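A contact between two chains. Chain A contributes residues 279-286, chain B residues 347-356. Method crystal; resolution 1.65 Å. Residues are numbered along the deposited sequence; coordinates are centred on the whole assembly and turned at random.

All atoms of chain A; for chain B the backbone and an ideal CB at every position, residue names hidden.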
ATOM      1  N   ALA A 279     -23.647   8.966  20.741  1.00 24.51           N
ATOM      2  CA  ALA A 279     -22.652   9.817  21.497  1.00 24.95           C
ATOM      3  C   ALA A 279     -22.827  11.271  21.159  1.00 25.34           C
ATOM      4  O   ALA A 279     -22.711  12.151  22.037  1.00 24.54           O
ATOM      5  CB  ALA A 279     -21.252   9.396  21.209  1.00 26.57           C
ATOM      6  N   LEU A 280     -23.148  11.554  19.892  1.00 25.06           N
ATOM      7  CA  LEU A 280     -23.349  12.976  19.504  1.00 24.97           C
ATOM      8  C   LEU A 280     -24.641  13.591  20.079  1.00 24.19           C
ATOM      9  O   LEU A 280     -24.723  14.800  20.174  1.00 23.75           O
ATOM     10  CB  LEU A 280     -23.331  13.162  18.002  1.00 25.39           C
ATOM     11  CG  LEU A 280     -21.952  13.060  17.384  1.00 25.50           C
ATOM     12  CD1 LEU A 280     -22.062  12.782  15.923  1.00 26.06           C
ATOM     13  CD2 LEU A 280     -21.220  14.334  17.698  1.00 25.35           C
ATOM     14  N   VAL A 281     -25.643  12.768  20.427  1.00 23.78           N
ATOM     15  CA  VAL A 281     -26.833  13.267  21.012  1.00 24.19           C
ATOM     16  C   VAL A 281     -26.439  13.917  22.338  1.00 24.20           C
ATOM     17  O   VAL A 281     -26.856  15.027  22.667  1.00 24.65           O
ATOM     18  CB  VAL A 281     -27.925  12.186  21.149  1.00 24.59           C
ATOM     19  CG1 VAL A 281     -29.109  12.707  21.984  1.00 25.29           C
ATOM     20  CG2 VAL A 281     -28.418  11.748  19.743  1.00 25.15           C
ATOM     21  N   LYS A 282     -25.614  13.216  23.065  1.00 24.87           N
ATOM     22  CA  LYS A 282     -25.125  13.666  24.352  1.00 28.80           C
ATOM     23  C   LYS A 282     -24.155  14.847  24.177  1.00 29.37           C
ATOM     24  O   LYS A 282     -24.369  15.893  24.779  1.00 31.76           O
ATOM     25  CB  LYS A 282     -24.437  12.544  25.066  1.00 31.73           C
ATOM     26  CG  LYS A 282     -23.966  13.037  26.437  1.00 36.08           C
ATOM     27  CD  LYS A 282     -23.436  11.907  27.260  1.00 42.77           C
ATOM     28  CE  LYS A 282     -22.925  12.449  28.604  1.00 48.68           C
ATOM     29  NZ  LYS A 282     -22.046  11.407  29.171  1.00 51.78           N
ATOM     30  N   THR A 283     -23.247  14.744  23.249  1.00 29.38           N
ATOM     31  CA  THR A 283     -22.294  15.824  22.938  1.00 30.95           C
ATOM     32  C   THR A 283     -22.929  17.133  22.510  1.00 32.14           C
ATOM     33  O   THR A 283     -22.505  18.185  22.999  1.00 34.34           O
ATOM     34  CB  THR A 283     -21.326  15.363  21.862  1.00 33.04           C
ATOM     35  OG1 THR A 283     -20.608  14.252  22.407  1.00 36.09           O
ATOM     36  CG2 THR A 283     -20.271  16.478  21.425  1.00 35.93           C
ATOM     37  N   LEU A 284     -23.879  17.097  21.568  1.00 27.64           N
ATOM     38  CA  LEU A 284     -24.399  18.307  20.912  1.00 28.05           C
ATOM     39  C   LEU A 284     -25.744  18.758  21.384  1.00 28.75           C
ATOM     40  O   LEU A 284     -26.044  19.925  21.311  1.00 30.58           O
ATOM     41  CB  LEU A 284     -24.475  18.057  19.391  1.00 27.01           C
ATOM     42  CG  LEU A 284     -23.127  17.923  18.669  1.00 27.53           C
ATOM     43  CD1 LEU A 284     -23.352  17.545  17.200  1.00 26.94           C
ATOM     44  CD2 LEU A 284     -22.285  19.196  18.876  1.00 29.60           C
ATOM     45  N   LEU A 285     -26.580  17.857  21.897  1.00 27.05           N
ATOM     46  CA  LEU A 285     -27.987  18.201  22.091  1.00 26.39           C
ATOM     47  C   LEU A 285     -28.486  18.155  23.532  1.00 29.02           C
ATOM     48  O   LEU A 285     -29.404  18.861  23.866  1.00 31.78           O
ATOM     49  CB  LEU A 285     -28.845  17.355  21.132  1.00 26.86           C
ATOM     50  CG  LEU A 285     -28.599  17.365  19.645  1.00 25.36           C
ATOM     51  CD1 LEU A 285     -29.654  16.537  18.837  1.00 26.73           C
ATOM     52  CD2 LEU A 285     -28.650  18.752  19.072  1.00 28.62           C
ATOM     53  N   LEU A 286     -27.939  17.308  24.382  1.00 28.41           N
ATOM     54  CA  LEU A 286     -28.406  17.199  25.745  1.00 28.49           C
ATOM     55  C   LEU A 286     -27.838  18.311  26.632  1.00 31.29           C
ATOM     56  O   LEU A 286     -26.705  18.700  26.465  1.00 32.50           O
ATOM     57  CB  LEU A 286     -28.047  15.877  26.325  1.00 26.85           C
ATOM     58  CG  LEU A 286     -28.783  14.651  25.681  1.00 27.29           C
ATOM     59  CD1 LEU A 286     -28.380  13.353  26.372  1.00 29.45           C
ATOM     60  CD2 LEU A 286     -30.266  14.709  25.571  1.00 30.42           C
TER
ATOM     61  N   UNK B 347     -14.333  18.798  13.833  1.00 20.26           N
ATOM     62  CA  UNK B 347     -15.636  18.628  13.210  1.00 20.08           C
ATOM     63  C   UNK B 347     -16.741  18.767  14.247  1.00 20.56           C
ATOM     64  O   UNK B 347     -17.803  19.322  13.901  1.00 22.12           O
ATOM     65  CB  UNK B 347     -15.726  17.270  12.511  1.00 20.08           C
ATOM     66  N   UNK B 348     -16.546  18.251  15.448  1.00 20.83           N
ATOM     67  CA  UNK B 348     -17.561  18.364  16.563  1.00 21.75           C
ATOM     68  C   UNK B 348     -17.741  19.858  16.917  1.00 21.22           C
ATOM     69  O   UNK B 348     -18.868  20.323  17.167  1.00 22.00           O
ATOM     70  CB  UNK B 348     -17.120  17.577  17.799  1.00 21.75           C
ATOM     71  N   UNK B 349     -16.613  20.583  16.983  1.00 20.92           N
ATOM     72  CA  UNK B 349     -16.636  22.031  17.334  1.00 20.10           C
ATOM     73  C   UNK B 349     -17.412  22.868  16.308  1.00 20.73           C
ATOM     74  O   UNK B 349     -18.332  23.640  16.633  1.00 20.16           O
ATOM     75  CB  UNK B 349     -15.207  22.568  17.443  1.00 20.10           C
ATOM     76  N   UNK B 350     -17.143  22.621  15.029  1.00 20.41           N
ATOM     77  CA  UNK B 350     -17.883  23.291  13.968  1.00 19.80           C
ATOM     78  C   UNK B 350     -19.387  22.950  14.031  1.00 20.45           C
ATOM     79  O   UNK B 350     -20.263  23.822  13.919  1.00 22.12           O
ATOM     80  CB  UNK B 350     -17.307  22.901  12.605  1.00 19.80           C
ATOM     81  N   UNK B 351     -19.700  21.672  14.210  1.00 21.06           N
ATOM     82  CA  UNK B 351     -21.069  21.238  14.328  1.00 21.32           C
ATOM     83  C   UNK B 351     -21.749  22.083  15.415  1.00 22.02           C
ATOM     84  O   UNK B 351     -22.848  22.573  15.172  1.00 22.67           O
ATOM     85  CB  UNK B 351     -21.144  19.744  14.647  1.00 21.32           C
ATOM     86  N   UNK B 352     -21.173  22.150  16.590  1.00 21.45           N
ATOM     87  CA  UNK B 352     -21.806  22.866  17.698  1.00 22.68           C
ATOM     88  C   UNK B 352     -21.926  24.394  17.391  1.00 22.90           C
ATOM     89  O   UNK B 352     -22.991  24.964  17.599  1.00 21.84           O
ATOM     90  CB  UNK B 352     -21.003  22.642  18.981  1.00 22.68           C
ATOM     91  N   UNK B 353     -20.900  25.022  16.851  1.00 22.15           N
ATOM     92  CA  UNK B 353     -20.963  26.461  16.580  1.00 23.40           C
ATOM     93  C   UNK B 353     -21.915  26.844  15.441  1.00 25.55           C
ATOM     94  O   UNK B 353     -22.489  27.965  15.498  1.00 27.62           O
ATOM     95  CB  UNK B 353     -19.560  26.974  16.251  1.00 23.40           C
ATOM     96  N   UNK B 354     -22.105  25.974  14.441  1.00 24.44           N
ATOM     97  CA  UNK B 354     -23.102  26.240  13.437  1.00 27.07           C
ATOM     98  C   UNK B 354     -24.535  26.138  14.010  1.00 26.57           C
ATOM     99  O   UNK B 354     -25.373  26.917  13.612  1.00 28.57           O
ATOM    100  CB  UNK B 354     -22.922  25.269  12.268  1.00 27.07           C
ATOM    101  N   UNK B 355     -24.780  25.243  14.955  1.00 24.82           N
ATOM    102  CA  UNK B 355     -26.086  25.187  15.611  1.00 24.83           C
ATOM    103  C   UNK B 355     -26.312  26.495  16.405  1.00 26.08           C
ATOM    104  O   UNK B 355     -27.366  27.099  16.287  1.00 26.29           O
ATOM    105  CB  UNK B 355     -26.177  23.967  16.530  1.00 24.83           C
ATOM    106  N   UNK B 356     -25.326  26.924  17.170  1.00 25.92           N
ATOM    107  CA  UNK B 356     -25.414  28.176  17.953  1.00 27.22           C
ATOM    108  C   UNK B 356     -25.628  29.345  16.999  1.00 27.17           C
ATOM    109  O   UNK B 356     -26.423  30.256  17.291  1.00 28.66           O
ATOM    110  CB  UNK B 356     -24.155  28.395  18.794  1.00 27.22           C
TER

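Chain B runs as a regular helix through all ten positions, and its axis passes the helix of chain A at 10.4 Å with 51° between their N-to-C directions. Side chains make most of the contact, in two places against a backbone carbonyl oxygen; the nearest CA pair is that of Leu284(A) with position 352. Chain A offers mostly methyl groups, so the ideal CB positions can be sorted by their distance from these.

Position 347 has helical angles (-64/-39) and an ideal CB with nothing of this chain A stretch within 5.5 Å. This stretch alone constrains it little, and any helix-compatible residue would serve. It is Gly347(B), which has no side chain; its carbonyl matters later.

At 348, CA-to-CB points sideways, and the ideal CB lies 4.9 Å from Thr283(A) CG2 and 5.2 Å from Leu280(A) CD2. That leaves room for a medium side chain, apolar or polar, lying along these methyls. The deposited residue is Asp348(B), chi1 m, whose end comes nearer than its CB: OD1 is 3.8 Å from Leu280(A) CD2, and OD2 is 4.3 Å from Thr283(A) CG2. A carboxylate against methyls gains no hydrogen bond here; both oxygens are hydrogen-bonded elsewhere in the structure.

Positions 349 and 350 have no atom of the chain A stretch within 5.5 Å of their ideal CBs, and at 349 the CA-to-CB bond points away. Any helix-compatible residue, large or small, would suit, because this stretch imposes no limit. They are Ile349(B) and Leu350(B), and neither touches this stretch of chain A.

Position 351 points toward chain A, and its ideal CB is already 4.0 Å from Leu284(A) CD1. A small residue such as alanine, serine or cysteine suits so close a methyl, though a larger one might turn aside. Ser351(B) occupies it: CB packs at 4.0 Å on Leu284(A) CD1, while OG, with chi1 m, donates to Gly347(B) O at 2.8 Å, satisfying the hydroxyl within its own helix.

At 352 the bond points sideways, yet the ideal CB is 3.7 Å from Leu284(A) CD2. The CB can itself make the closest approach, and its geometry sets little limit on what lies beyond, polar or apolar. In Asn352(B), chi1 t, CB does lie 3.7 Å from Leu284(A) CD2, and OD1 is hydrogen-bonded elsewhere in the structure. Leu284(A) also reaches the backbone one turn earlier, its CD2 standing 4.0 Å from Asp348(B) O, so the side chain of this leucine touches residues 348, 351 and 352, which lie within about one turn.

Positions 353 and 354 have no atom of the chain A stretch within 5.5 Å of their ideal CBs, so again any helix-compatible residue would suit; Tyr353(B) and Glu354(B) make no contact with this stretch.

At 355 the bond points toward chain A, but no atom of its stretch lies within 5.5 Å of the ideal CB. A long, flexible side chain such as methionine, glutamine or lysine could bridge the gap, though a shorter one is not excluded. Met355(B), chi1 t and chi2 t, extends across it: SD packs 3.9 Å from Leu285(A) CD2, and CE reaches Leu284(A) O at 3.5 Å.

Position 356 is again out of reach and equally unrestricted; Ile356(B) makes no contact with this stretch.

Chain B 347-356: GDILSNYEMI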
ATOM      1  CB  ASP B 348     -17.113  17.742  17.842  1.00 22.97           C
ATOM      2  CG  ASP B 348     -17.243  16.196  17.908  1.00 24.66           C
ATOM      3  OD1 ASP B 348     -17.727  15.535  16.991  1.00 22.94           O
ATOM      4  OD2 ASP B 348     -16.812  15.665  18.967  1.00 25.86           O
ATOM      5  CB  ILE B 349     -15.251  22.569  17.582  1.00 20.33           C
ATOM      6  CG1 ILE B 349     -14.650  21.945  18.840  1.00 21.52           C
ATOM      7  CG2 ILE B 349     -15.269  24.058  17.759  1.00 21.32           C
ATOM      8  CD1 ILE B 349     -13.123  22.112  18.908  1.00 21.67           C
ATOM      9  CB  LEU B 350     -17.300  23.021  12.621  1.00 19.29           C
ATOM     10  CG  LEU B 350     -17.964  23.763  11.456  1.00 18.44           C
ATOM     11  CD1 LEU B 350     -17.913  25.274  11.591  1.00 19.63           C
ATOM     12  CD2 LEU B 350     -17.324  23.339  10.183  1.00 18.84           C
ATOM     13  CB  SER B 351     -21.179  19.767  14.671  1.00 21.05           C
ATOM     14  OG  SER B 351     -20.594  18.980  13.653  1.00 22.49           O
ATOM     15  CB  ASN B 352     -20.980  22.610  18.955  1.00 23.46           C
ATOM     16  CG  ASN B 352     -21.744  22.830  20.261  1.00 26.99           C
ATOM     17  OD1 ASN B 352     -21.289  22.403  21.341  1.00 28.43           O
ATOM     18  ND2 ASN B 352     -22.845  23.545  20.178  1.00 28.22           N
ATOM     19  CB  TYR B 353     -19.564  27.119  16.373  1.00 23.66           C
ATOM     20  CG  TYR B 353     -18.924  27.432  17.661  1.00 24.42           C
ATOM     21  CD1 TYR B 353     -19.490  28.375  18.514  1.00 24.88           C
ATOM     22  CD2 TYR B 353     -17.787  26.788  18.064  1.00 23.54           C
ATOM     23  CE1 TYR B 353     -18.951  28.668  19.723  1.00 25.93           C
ATOM     24  CE2 TYR B 353     -17.189  27.118  19.237  1.00 23.89           C
ATOM     25  CZ  TYR B 353     -17.782  28.092  20.074  1.00 25.78           C
ATOM     26  OH  TYR B 353     -17.192  28.322  21.324  1.00 26.91           O
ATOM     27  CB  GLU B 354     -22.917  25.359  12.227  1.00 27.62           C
ATOM     28  CG  GLU B 354     -21.597  25.644  11.489  1.00 29.27           C
ATOM     29  CD  GLU B 354     -21.555  27.033  10.791  1.00 30.38           C
ATOM     30  OE1 GLU B 354     -20.662  27.233   9.960  1.00 29.21           O
ATOM     31  OE2 GLU B 354     -22.305  27.964  11.156  1.00 31.78           O
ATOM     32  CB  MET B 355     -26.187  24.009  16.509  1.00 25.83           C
ATOM     33  CG  MET B 355     -27.541  23.868  17.114  1.00 26.85           C
ATOM     34  SD  MET B 355     -27.768  22.407  18.070  1.00 27.86           S
ATOM     35  CE  MET B 355     -26.663  22.727  19.384  1.00 31.19           C
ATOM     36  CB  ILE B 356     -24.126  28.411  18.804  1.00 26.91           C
ATOM     37  CG1 ILE B 356     -24.064  27.407  19.962  1.00 27.36           C
ATOM     38  CG2 ILE B 356     -24.046  29.845  19.350  1.00 29.10           C
ATOM     39  CD1 ILE B 356     -22.681  27.268  20.580  1.00 28.17           C
TER
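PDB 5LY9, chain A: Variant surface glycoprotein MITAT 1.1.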